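Local coordinates for protein WbmS, polysaccharide deacetylase involved in O-antigen biosynthesis (Bordetella bronchiseptica, PDB 3HFT) that binds zinc and is a putative polysaccharide deacetylase, probably removing acetyl groups from sugars during O-antigen biosynthesis, at residues 39-44 and 63-68. Sequence-based numbering, arbitrary orientation.
Sequences IFLTFD and AGVCAT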
loop_
_atom_site.group_PDB
_atom_site.type_symbol
_atom_site.label_atom_id
_atom_site.label_comp_id
_atom_site.label_asym_id
_atom_site.label_seq_id
_atom_site.Cartn_x
_atom_site.Cartn_y
_atom_site.Cartn_z
ATOM N N ILE A 39 8.522 2.349 -19.291
ATOM C CA ILE A 39 7.719 1.169 -19.025
ATOM C C ILE A 39 8.591 0.137 -18.323
ATOM O O ILE A 39 9.728 -0.139 -18.749
ATOM C CB ILE A 39 7.156 0.587 -20.318
ATOM C CG1 ILE A 39 6.278 1.641 -21.039
ATOM C CG2 ILE A 39 6.404 -0.700 -20.010
ATOM C CD1 ILE A 39 5.898 1.287 -22.486
ATOM N N PHE A 40 8.080 -0.377 -17.218
ATOM C CA PHE A 40 8.757 -1.421 -16.442
ATOM C C PHE A 40 7.897 -2.686 -16.421
ATOM O O PHE A 40 6.896 -2.768 -15.695
ATOM C CB PHE A 40 9.002 -0.939 -15.012
ATOM C CG PHE A 40 9.885 0.276 -14.919
ATOM C CD1 PHE A 40 9.399 1.520 -15.217
ATOM C CD2 PHE A 40 11.223 0.155 -14.578
ATOM C CE1 PHE A 40 10.211 2.641 -15.162
ATOM C CE2 PHE A 40 12.033 1.277 -14.495
ATOM C CZ PHE A 40 11.522 2.518 -14.803
ATOM N N LEU A 41 8.234 -3.652 -17.277
ATOM C CA LEU A 41 7.506 -4.916 -17.308
ATOM C C LEU A 41 8.013 -5.760 -16.154
ATOM O O LEU A 41 9.247 -5.950 -15.986
ATOM C CB LEU A 41 7.739 -5.646 -18.633
ATOM C CG LEU A 41 7.234 -4.977 -19.917
ATOM C CD1 LEU A 41 7.701 -5.769 -21.163
ATOM C CD2 LEU A 41 5.731 -4.848 -19.886
ATOM N N THR A 42 7.089 -6.235 -15.336
ATOM C CA THR A 42 7.425 -7.051 -14.189
ATOM C C THR A 42 6.604 -8.344 -14.240
ATOM O O THR A 42 5.453 -8.348 -14.681
ATOM C CB THR A 42 7.230 -6.297 -12.836
ATOM O OG1 THR A 42 5.839 -6.099 -12.575
ATOM C CG2 THR A 42 7.990 -4.943 -12.820
ATOM N N PHE A 43 7.227 -9.425 -13.784
ATOM C CA PHE A 43 6.637 -10.741 -13.812
ATOM C C PHE A 43 6.689 -11.399 -12.452
ATOM O O PHE A 43 7.747 -11.637 -11.925
ATOM C CB PHE A 43 7.378 -11.574 -14.858
ATOM C CG PHE A 43 7.231 -11.016 -16.246
ATOM C CD1 PHE A 43 6.159 -11.393 -17.038
ATOM C CD2 PHE A 43 8.131 -10.088 -16.728
ATOM C CE1 PHE A 43 5.973 -10.829 -18.280
ATOM C CE2 PHE A 43 7.973 -9.522 -17.969
ATOM C CZ PHE A 43 6.893 -9.880 -18.745
ATOM N N ASP A 44 5.522 -11.641 -11.877
ATOM C CA ASP A 44 5.359 -12.385 -10.642
ATOM C C ASP A 44 5.218 -13.870 -11.070
ATOM O O ASP A 44 4.206 -14.279 -11.681
ATOM C CB ASP A 44 4.100 -11.960 -9.908
ATOM C CG ASP A 44 4.205 -10.558 -9.307
ATOM O OD1 ASP A 44 5.302 -9.966 -9.300
ATOM O OD2 ASP A 44 3.164 -10.064 -8.823
ATOM N N ALA A 63 11.468 -10.074 -27.954
ATOM C CA ALA A 63 11.275 -8.637 -28.108
ATOM C C ALA A 63 12.570 -7.891 -27.862
ATOM O O ALA A 63 12.741 -6.765 -28.310
ATOM C CB ALA A 63 10.181 -8.154 -27.131
ATOM N N GLY A 64 13.476 -8.506 -27.116
ATOM C CA GLY A 64 14.755 -7.899 -26.807
ATOM C C GLY A 64 14.704 -6.733 -25.842
ATOM O O GLY A 64 15.549 -5.850 -25.917
ATOM N N VAL A 65 13.729 -6.734 -24.934
ATOM C CA VAL A 65 13.542 -5.639 -23.960
ATOM C C VAL A 65 13.935 -6.061 -22.529
ATOM O O VAL A 65 14.058 -7.261 -22.219
ATOM C CB VAL A 65 12.043 -5.154 -23.949
ATOM C CG1 VAL A 65 11.583 -4.789 -25.357
ATOM C CG2 VAL A 65 11.081 -6.237 -23.374
ATOM N N CYS A 66 14.132 -5.059 -21.678
ATOM C CA CYS A 66 14.372 -5.245 -20.246
ATOM C C CYS A 66 13.119 -5.753 -19.551
ATOM O O CYS A 66 12.002 -5.520 -20.011
ATOM C CB CYS A 66 14.737 -3.913 -19.576
ATOM S SG CYS A 66 16.386 -3.326 -19.937
ATOM N N ALA A 67 13.309 -6.425 -18.417
ATOM C CA ALA A 67 12.199 -6.878 -17.606
ATOM C C ALA A 67 12.709 -7.279 -16.222
ATOM O O ALA A 67 13.896 -7.551 -16.044
ATOM C CB ALA A 67 11.429 -8.036 -18.298
ATOM N N THR A 68 11.818 -7.262 -15.238
ATOM C CA THR A 68 12.160 -7.652 -13.873
ATOM C C THR A 68 11.274 -8.838 -13.490
ATOM O O THR A 68 10.088 -8.829 -13.773
ATOM C CB THR A 68 11.935 -6.504 -12.923
ATOM O OG1 THR A 68 12.640 -5.355 -13.414
ATOM C CG2 THR A 68 12.413 -6.868 -11.523
HETATM O O HOH W 1 11.084 -4.005 -15.219
HETATM O O HOH W 2 10.598 -3.423 -18.873
#
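Leu41 and Phe43 hold Thr68 between them through its two backbone polar atoms. Thr68 N donates to Leu41 O at 3.0 Å, the straighter of the two bonds with an N-H...O angle of 165°. Phe43 N donates to Thr68 O at 2.9 Å, and here the angle closes to 146°. Thr42, sitting between these two bonds, adds its CA 3.2 Å from Thr68 O as a CA-H...O contact. Leu41 O also accepts from a water that itself accepts from Thr68 OG1, and Ala67 CA makes a longer CA-H...O contact with it at 3.5 Å. Before strand 67-71 begins, the chain at Cys66 stands farther from strand 39-44, and a second water bridges the gap, accepting from Leu41 N and donating to Cys66 O at 2.8 Å.

On the sheet face shared by Leu41, Phe43 and Ala67 the contact is apolar. Phe43 CG stands beside its own backbone N, anti to the carbonyl carbon (chi1 -63°), and the ring turns its edge to the second strand, with CE2 3.8 Å from Ala67 CB. Leu41 reaches back with CD1 to touch Val65 CG2 at 4.1 Å.

This is the parallel pairing of a beta-alpha-beta crossover: strand 39-44 leads into helix 50-63, Gly64 leaves the helix with positive phi, and the chain returns as strand 67-71 at the neighbouring position in the parallel sheet. Ile60 of the connecting helix packs on Phe43, Val65 and Ala67, while Leu253 of helix 245-256 covers Leu41 and Val65. On the other face, Thr42 OG1 bonds to Leu205 O and Arg125, and Thr68 OG1 also bonds to Ile24 N. Arg125 additionally forms a salt bridge with Asp44, whose side chain touches His92, a zinc ligand together with Asp46 and His127.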